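Local coordinates for protein putative diguanylate cyclase (GGDEF) with PAS/PAC domain (Rhodopseudomonas palustris, PDB 3LIF) that probably makes the second messenger cyclic di-GMP from two GTP molecules as a membrane protein, the present piece being its extracellular PDC-fold sensor domain, at residues G167-L178 with Q181-A192; D36-K47 with V130-D138. All coordinates share one frame; numbering follows the deposited sequence.

Interaction 1 (G167-L178 with Q181-A192); sequences GSISLLHSDGRL and QWPSLQTGRDMA
Leu178 is gripped by the 181-192 segment through both backbone and side chain. Its first torsion (chi1 169°) sets CG beside the carbonyl carbon, and the second (chi2 69°) then parts the two methyls: CD1 lies 3.6 Å from CB of Gln181, while CD2 sits 3.7 Å from the carbonyl O of Gln186, within the loop that follows the hairpin strand. Its CB is the platform for a third neighbour, Met191 (selenomethionine in the crystal), whose CG approaches to 3.8 Å. The same CG of Met191 stands 3.8 Å from CD2 of Leu172, and these two side chains run roughly perpendicular, so Met191 bridges Leu172 and Leu178. Were Leu178 replaced by an alanine, CD1 and CD2 would be gone and a gap would probably open between Gln181 CB and the Gln186 carbonyl.

Backbone bonds fix this arrangement. Leu178 N donates to Arg189 O at 2.9 Å, and Gly188 N returns a bond to Leu178 O at 2.8 Å. Two residues further along the loop, Met191 N donates to Gly176 O at 2.7 Å. At the other end, Ile169 and Trp182 form an antiparallel hydrogen-bonded pair, Trp182 N meeting Ile169 O almost straight (172°), followed by the non-hydrogen-bonded pair Ser170 and Gln181. The Trp182 side chain touches Tyr158 of helix 151-158, and strand 168-173 has strand 232-239 as its other neighbour in the sheet.

The chemistry is thus divided: main-chain bonds set the register of the edge hairpin and moor the loop after it, whereas between these two sets of bonds the fit depends on aliphatic contacts around Leu178 rather than on charge.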
# COMPACT_ATOMS: atom_id res chain seq x y z
N GLY A 167 5.40 -11.60 -17.23
CA GLY A 167 4.23 -10.92 -16.66
C GLY A 167 4.60 -10.26 -15.34
O GLY A 167 5.45 -10.76 -14.60
N SER A 168 3.97 -9.14 -15.03
CA SER A 168 4.43 -8.28 -13.95
C SER A 168 3.34 -7.40 -13.37
O SER A 168 2.61 -6.73 -14.10
CB SER A 168 5.48 -7.36 -14.47
OG SER A 168 6.03 -6.70 -13.37
N ILE A 169 3.21 -7.36 -12.06
CA ILE A 169 2.27 -6.41 -11.47
C ILE A 169 2.92 -5.57 -10.42
O ILE A 169 3.67 -6.09 -9.60
CB ILE A 169 1.11 -7.11 -10.87
CG1 ILE A 169 0.43 -7.91 -11.98
CG2 ILE A 169 0.17 -6.13 -10.26
CD1 ILE A 169 -0.93 -8.38 -11.63
N SER A 170 2.62 -4.28 -10.39
CA SER A 170 3.16 -3.43 -9.33
C SER A 170 2.13 -2.62 -8.64
O SER A 170 1.11 -2.19 -9.26
CB SER A 170 4.15 -2.44 -9.89
OG SER A 170 5.19 -3.18 -10.42
N LEU A 171 2.40 -2.34 -7.37
CA LEU A 171 1.59 -1.38 -6.66
C LEU A 171 2.52 -0.26 -6.29
O LEU A 171 3.50 -0.49 -5.59
CB LEU A 171 0.98 -2.02 -5.43
CG LEU A 171 0.20 -1.05 -4.55
CD1 LEU A 171 -0.94 -0.47 -5.26
CD2 LEU A 171 -0.25 -1.67 -3.25
N LEU A 172 2.24 0.95 -6.77
CA LEU A 172 3.09 2.08 -6.45
C LEU A 172 2.37 3.25 -5.82
O LEU A 172 1.13 3.37 -5.87
CB LEU A 172 3.90 2.57 -7.66
CG LEU A 172 4.60 1.48 -8.48
CD1 LEU A 172 3.85 1.29 -9.84
CD2 LEU A 172 6.05 1.82 -8.69
N HIS A 173 3.16 4.11 -5.18
CA HIS A 173 2.58 5.29 -4.61
C HIS A 173 2.53 6.26 -5.77
O HIS A 173 3.41 6.28 -6.68
CB HIS A 173 3.45 5.85 -3.52
CG HIS A 173 2.83 6.98 -2.79
ND1 HIS A 173 2.80 8.27 -3.30
CD2 HIS A 173 2.21 7.04 -1.57
CE1 HIS A 173 2.20 9.07 -2.42
NE2 HIS A 173 1.81 8.34 -1.38
N SER A 174 1.49 7.08 -5.75
CA SER A 174 1.40 8.15 -6.69
C SER A 174 2.74 8.90 -6.94
O SER A 174 2.97 9.40 -8.01
CB SER A 174 0.37 9.10 -6.17
OG SER A 174 0.43 10.23 -6.96
N ASP A 175 3.63 8.96 -5.94
CA ASP A 175 4.90 9.71 -6.12
C ASP A 175 6.08 8.86 -6.54
O ASP A 175 7.22 9.30 -6.49
CB ASP A 175 5.30 10.51 -4.85
CG ASP A 175 5.62 9.63 -3.64
OD1 ASP A 175 6.11 8.44 -3.75
OD2 ASP A 175 5.35 10.15 -2.54
N GLY A 176 5.82 7.62 -6.93
CA GLY A 176 6.90 6.82 -7.48
C GLY A 176 7.47 5.81 -6.50
O GLY A 176 8.28 4.97 -6.86
N ARG A 177 7.07 5.87 -5.24
CA ARG A 177 7.61 4.90 -4.34
C ARG A 177 6.93 3.60 -4.68
O ARG A 177 5.68 3.57 -4.91
CB ARG A 177 7.28 5.29 -2.93
CG ARG A 177 8.25 6.28 -2.32
CD ARG A 177 7.73 6.69 -0.98
NE ARG A 177 6.55 7.53 -1.12
CZ ARG A 177 5.74 7.84 -0.11
NH1 ARG A 177 5.93 7.35 1.13
NH2 ARG A 177 4.74 8.66 -0.34
N LEU A 178 7.73 2.53 -4.73
CA LEU A 178 7.23 1.19 -5.00
C LEU A 178 6.82 0.48 -3.70
O LEU A 178 7.63 0.29 -2.83
CB LEU A 178 8.32 0.38 -5.75
CG LEU A 178 8.04 -1.15 -5.86
CD1 LEU A 178 6.89 -1.47 -6.78
CD2 LEU A 178 9.23 -1.93 -6.29
N GLN A 181 6.01 -5.30 -5.76
CA GLN A 181 6.09 -5.71 -7.13
C GLN A 181 6.14 -7.24 -7.30
O GLN A 181 6.83 -7.96 -6.58
CB GLN A 181 7.18 -4.88 -7.83
CG GLN A 181 8.25 -5.64 -8.57
CD GLN A 181 7.70 -6.37 -9.76
OE1 GLN A 181 6.73 -5.95 -10.38
NE2 GLN A 181 8.31 -7.48 -10.07
N TRP A 182 5.29 -7.73 -8.18
CA TRP A 182 5.29 -9.14 -8.50
C TRP A 182 5.86 -9.36 -9.94
O TRP A 182 5.46 -8.67 -10.89
CB TRP A 182 3.88 -9.72 -8.28
CG TRP A 182 3.77 -11.12 -8.81
CD1 TRP A 182 3.21 -11.51 -10.00
CD2 TRP A 182 4.31 -12.30 -8.22
NE1 TRP A 182 3.33 -12.87 -10.16
CE2 TRP A 182 4.01 -13.38 -9.08
CE3 TRP A 182 5.01 -12.56 -7.03
CZ2 TRP A 182 4.39 -14.70 -8.80
CZ3 TRP A 182 5.41 -13.90 -6.74
CH2 TRP A 182 5.09 -14.94 -7.62
N PRO A 183 6.76 -10.36 -10.13
CA PRO A 183 7.27 -11.41 -9.22
C PRO A 183 8.60 -11.08 -8.48
O PRO A 183 9.01 -11.82 -7.62
CB PRO A 183 7.55 -12.56 -10.19
CG PRO A 183 8.04 -11.86 -11.43
CD PRO A 183 7.18 -10.63 -11.53
N SER A 184 9.29 -10.01 -8.82
CA SER A 184 10.52 -9.70 -8.12
C SER A 184 10.37 -9.66 -6.61
O SER A 184 11.28 -10.00 -5.94
CB SER A 184 11.08 -8.32 -8.58
OG SER A 184 10.51 -7.25 -7.82
N LEU A 185 9.26 -9.20 -6.05
CA LEU A 185 9.15 -8.97 -4.59
C LEU A 185 9.94 -7.74 -4.08
O LEU A 185 10.03 -7.51 -2.88
CB LEU A 185 9.52 -10.22 -3.77
CG LEU A 185 8.54 -11.39 -3.96
CD1 LEU A 185 8.78 -12.56 -3.02
CD2 LEU A 185 7.08 -10.93 -3.92
N GLN A 186 10.47 -6.91 -4.97
CA GLN A 186 11.04 -5.65 -4.49
C GLN A 186 10.04 -4.71 -3.83
O GLN A 186 8.81 -4.81 -3.99
CB GLN A 186 11.79 -4.96 -5.60
CG GLN A 186 12.93 -5.78 -6.08
CD GLN A 186 13.73 -5.11 -7.17
OE1 GLN A 186 14.20 -5.79 -8.05
NE2 GLN A 186 13.90 -3.78 -7.11
N THR A 187 10.57 -3.78 -3.07
CA THR A 187 9.70 -2.91 -2.29
C THR A 187 10.55 -1.77 -1.72
O THR A 187 11.71 -1.99 -1.44
CB THR A 187 9.03 -3.72 -1.17
OG1 THR A 187 8.14 -2.88 -0.45
CG2 THR A 187 10.06 -4.29 -0.20
N GLY A 188 10.01 -0.57 -1.61
CA GLY A 188 10.74 0.54 -0.99
C GLY A 188 11.39 1.49 -2.00
O GLY A 188 11.41 2.73 -1.81
N ARG A 189 11.88 0.93 -3.10
CA ARG A 189 12.65 1.74 -4.01
C ARG A 189 11.87 2.82 -4.67
O ARG A 189 10.64 2.82 -4.69
CB ARG A 189 13.47 0.91 -4.97
CG ARG A 189 12.83 -0.02 -5.91
CD ARG A 189 14.11 -0.67 -6.50
NE ARG A 189 14.11 -1.22 -7.87
CZ ARG A 189 14.55 -0.59 -8.96
NH1 ARG A 189 14.98 0.64 -8.94
NH2 ARG A 189 14.53 -1.20 -10.11
N ASP A 190 12.62 3.82 -5.14
CA ASP A 190 12.04 5.03 -5.71
C ASP A 190 12.03 4.92 -7.22
O ASP A 190 13.05 4.89 -7.87
CB ASP A 190 12.86 6.22 -5.25
CG ASP A 190 12.24 7.54 -5.68
OD1 ASP A 190 12.69 8.58 -5.16
OD2 ASP A 190 11.31 7.53 -6.53
N MSE A 191 10.85 4.83 -7.80
CA MSE A 191 10.77 4.63 -9.24
C MSE A 191 10.33 5.91 -9.97
O MSE A 191 9.91 5.84 -11.12
CB MSE A 191 9.74 3.59 -9.51
CG MSE A 191 9.80 2.42 -8.56
SE MSE A 191 11.10 1.13 -9.18
CE MSE A 191 12.48 1.50 -7.93
N ALA A 192 10.39 7.08 -9.33
CA ALA A 192 9.93 8.27 -10.05
C ALA A 192 10.57 8.55 -11.48
O ALA A 192 10.00 9.35 -12.25
CB ALA A 192 10.03 9.50 -9.17

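Interaction 2 (D36-K47 with V130-D138); sequences DVVLDDIVSFMK and VSRRLETTD
Val130 opens the contact with its CG1 4.1 Å from CD1 of Leu39, a methyl that also reaches over the CA of Ser131. Arg132 then turns toward the helix. Its CD rests on CB of Leu39, and its NE forms a salt bridge with Asp36 OD1 at 3.6 Å and a long one with Asp40 OD2 at 3.9 Å. Asp40 OD2 meets the guanidinium at its edge, although the carboxylate and guanidinium planes stand 84° apart; CG2 of Val43 lies over one face.

Arg133 points away from the helix, bonding through NE to His104 O, and leaves its carbonyl O beside Val43 CG2. Leu134 brings the apolar surface back: its CD2 is 3.8 Å from Val43 CG2 and its CD1 3.8 Å from CG of Met46. Glu135 lies alongside Lys47, whose bent end (chi3 -69°) carries NZ to a long salt bridge, 3.9 Å from Glu135 OE2. Beyond the strand, Thr137 adds its CG2 at 4.0 Å from Lys47 CG.

The axes of helix 36-47 and strand 130-135 approach to 7.6 Å and run almost parallel, 18° apart. A long N-terminal helix laid along an antiparallel five-stranded sheet of order 2-1-5-4-3 is typical of the PDC fold.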
# COMPACT_ATOMS: atom_id res chain seq x y z
N ASP A 36 -8.99 1.19 6.41
CA ASP A 36 -9.48 2.45 6.91
C ASP A 36 -10.61 2.21 7.91
O ASP A 36 -10.62 2.71 9.03
CB ASP A 36 -10.02 3.26 5.78
CG ASP A 36 -10.06 4.72 6.11
OD1 ASP A 36 -9.76 5.06 7.30
OD2 ASP A 36 -10.31 5.53 5.16
N VAL A 37 -11.57 1.41 7.51
CA VAL A 37 -12.68 1.12 8.37
C VAL A 37 -12.15 0.60 9.72
O VAL A 37 -12.61 1.04 10.79
CB VAL A 37 -13.73 0.12 7.66
CG1 VAL A 37 -14.46 -0.72 8.67
CG2 VAL A 37 -14.72 0.90 6.81
N VAL A 38 -11.21 -0.33 9.70
CA VAL A 38 -10.77 -0.84 10.99
C VAL A 38 -10.08 0.23 11.86
O VAL A 38 -10.32 0.30 13.08
CB VAL A 38 -9.86 -2.01 10.82
CG1 VAL A 38 -9.09 -2.23 12.08
CG2 VAL A 38 -10.68 -3.22 10.49
N LEU A 39 -9.23 1.06 11.25
CA LEU A 39 -8.49 2.00 12.07
C LEU A 39 -9.56 2.87 12.67
O LEU A 39 -9.54 3.19 13.87
CB LEU A 39 -7.44 2.81 11.31
CG LEU A 39 -6.19 2.01 10.87
CD1 LEU A 39 -4.94 2.77 11.10
CD2 LEU A 39 -6.09 0.74 11.54
N ASP A 40 -10.54 3.19 11.85
CA ASP A 40 -11.67 3.99 12.34
C ASP A 40 -12.42 3.38 13.56
O ASP A 40 -12.69 4.04 14.55
CB ASP A 40 -12.56 4.39 11.19
CG ASP A 40 -12.99 5.76 11.34
OD1 ASP A 40 -12.93 6.15 12.53
OD2 ASP A 40 -13.34 6.46 10.34
N ASP A 41 -12.70 2.08 13.54
CA ASP A 41 -13.25 1.49 14.76
C ASP A 41 -12.31 1.94 15.89
O ASP A 41 -12.76 2.26 16.99
CB ASP A 41 -13.31 -0.06 14.72
CG ASP A 41 -14.52 -0.60 13.96
OD1 ASP A 41 -15.39 0.23 13.57
OD2 ASP A 41 -14.60 -1.84 13.76
N ILE A 42 -11.00 1.99 15.63
CA ILE A 42 -10.11 2.24 16.74
C ILE A 42 -10.12 3.72 17.11
O ILE A 42 -10.14 4.05 18.28
CB ILE A 42 -8.70 1.74 16.45
CG1 ILE A 42 -8.73 0.22 16.27
CG2 ILE A 42 -7.72 2.18 17.56
CD1 ILE A 42 -7.48 -0.29 15.62
N VAL A 43 -10.14 4.62 16.14
CA VAL A 43 -10.24 5.98 16.53
C VAL A 43 -11.33 6.07 17.56
O VAL A 43 -11.16 6.73 18.59
CB VAL A 43 -10.50 6.94 15.38
CG1 VAL A 43 -11.08 8.26 15.88
CG2 VAL A 43 -9.23 7.22 14.68
N SER A 44 -12.44 5.37 17.33
CA SER A 44 -13.64 5.51 18.19
C SER A 44 -13.47 4.86 19.53
O SER A 44 -13.70 5.48 20.55
CB SER A 44 -14.92 5.03 17.51
OG SER A 44 -15.30 6.02 16.56
N PHE A 45 -13.07 3.62 19.56
CA PHE A 45 -12.78 3.06 20.85
C PHE A 45 -11.95 4.08 21.71
O PHE A 45 -12.52 4.75 22.58
CB PHE A 45 -12.06 1.77 20.68
CG PHE A 45 -12.02 0.97 21.88
CD1 PHE A 45 -13.15 0.30 22.30
CD2 PHE A 45 -10.85 0.85 22.61
CE1 PHE A 45 -13.11 -0.52 23.45
CE2 PHE A 45 -10.78 0.05 23.77
CZ PHE A 45 -11.93 -0.64 24.20
N MSE A 46 -10.64 4.23 21.45
CA MSE A 46 -9.82 5.31 22.05
C MSE A 46 -10.65 6.55 22.48
O MSE A 46 -10.54 6.93 23.65
CB MSE A 46 -8.70 5.78 21.12
CG MSE A 46 -7.64 4.81 20.76
SE MSE A 46 -7.29 3.51 22.08
CE MSE A 46 -6.26 4.62 23.32
N LYS A 47 -11.43 7.16 21.58
CA LYS A 47 -12.25 8.34 21.93
C LYS A 47 -13.04 8.14 23.23
O LYS A 47 -12.85 8.88 24.22
CB LYS A 47 -13.21 8.78 20.84
CG LYS A 47 -13.62 10.23 21.00
CD LYS A 47 -14.57 10.82 19.90
CE LYS A 47 -13.96 11.00 18.49
NZ LYS A 47 -12.92 12.10 18.31
N VAL A 130 0.22 2.47 7.51
CA VAL A 130 -1.00 3.22 7.28
C VAL A 130 -1.41 3.74 8.67
O VAL A 130 -1.14 3.04 9.70
CB VAL A 130 -2.03 2.20 6.69
CG1 VAL A 130 -2.86 1.48 7.80
CG2 VAL A 130 -2.85 2.78 5.60
N SER A 131 -1.99 4.94 8.76
CA SER A 131 -2.19 5.51 10.09
C SER A 131 -3.30 6.56 10.19
O SER A 131 -3.62 7.26 9.23
CB SER A 131 -0.85 6.11 10.63
OG SER A 131 -0.53 7.37 10.02
N ARG A 132 -3.87 6.68 11.40
CA ARG A 132 -4.96 7.65 11.64
C ARG A 132 -4.76 8.46 12.92
O ARG A 132 -4.33 7.91 13.95
CB ARG A 132 -6.38 6.98 11.54
CG ARG A 132 -7.06 7.31 10.20
CD ARG A 132 -8.32 6.46 9.83
NE ARG A 132 -9.53 7.24 10.10
CZ ARG A 132 -9.42 8.52 10.39
NH1 ARG A 132 -8.18 9.04 10.38
NH2 ARG A 132 -10.48 9.26 10.64
N ARG A 133 -5.07 9.74 12.87
CA ARG A 133 -5.06 10.59 14.07
C ARG A 133 -6.07 10.21 15.16
O ARG A 133 -7.27 10.17 14.86
CB ARG A 133 -5.40 11.99 13.66
CG ARG A 133 -5.42 12.97 14.79
CD ARG A 133 -6.18 14.20 14.37
NE ARG A 133 -5.35 15.37 14.56
CZ ARG A 133 -5.62 16.35 15.41
NH1 ARG A 133 -6.75 16.29 16.14
NH2 ARG A 133 -4.75 17.37 15.52
N LEU A 134 -5.61 9.92 16.40
CA LEU A 134 -6.51 9.76 17.59
C LEU A 134 -6.95 11.09 18.20
O LEU A 134 -6.23 12.10 18.13
CB LEU A 134 -5.81 8.99 18.67
CG LEU A 134 -5.40 7.64 18.14
CD1 LEU A 134 -4.77 6.86 19.26
CD2 LEU A 134 -6.63 6.90 17.50
N GLU A 135 -8.15 11.12 18.76
CA GLU A 135 -8.69 12.36 19.29
C GLU A 135 -9.47 12.07 20.57
O GLU A 135 -9.95 10.95 20.81
CB GLU A 135 -9.55 13.11 18.26
CG GLU A 135 -8.72 13.91 17.28
CD GLU A 135 -9.55 14.71 16.28
OE1 GLU A 135 -8.92 15.37 15.43
OE2 GLU A 135 -10.81 14.68 16.33
N THR A 136 -9.56 13.09 21.42
CA THR A 136 -10.44 13.03 22.59
C THR A 136 -11.77 13.71 22.23
O THR A 136 -11.86 14.50 21.24
CB THR A 136 -9.83 13.77 23.78
OG1 THR A 136 -9.18 14.97 23.33
CG2 THR A 136 -8.86 12.89 24.44
N THR A 137 -12.80 13.39 23.02
CA THR A 137 -14.13 13.93 22.75
C THR A 137 -14.12 15.41 22.37
O THR A 137 -14.97 15.86 21.61
CB THR A 137 -15.05 13.69 23.93
OG1 THR A 137 -14.45 14.31 25.09
CG2 THR A 137 -15.26 12.16 24.16
N ASP A 138 -13.16 16.18 22.88
CA ASP A 138 -13.03 17.61 22.47
C ASP A 138 -12.37 17.75 21.11
O ASP A 138 -12.30 18.85 20.52
CB ASP A 138 -12.24 18.45 23.49
CG ASP A 138 -10.81 17.94 23.71
OD1 ASP A 138 -10.13 18.58 24.54
OD2 ASP A 138 -10.35 16.94 23.07

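The two contacts belong to different five-stranded sheets of the same strand order, and they share no helix or strand. The centre of interaction 1 lies about 10 Å from the centre of the chain, that of interaction 2 about 19 Å; their centres are 29 Å apart and their nearest atoms about 10 Å, without touching. Both are partly buried, mixing interior residues with solvent-facing ones. Their chemistry follows their topology: interaction 1 joins neighbouring strands and a loop at a sheet edge, hence its main-chain hydrogen bonds, whereas interaction 2 packs a helix against a sheet, has no hydrogen bonds across it, and combines aliphatic packing with salt bridges.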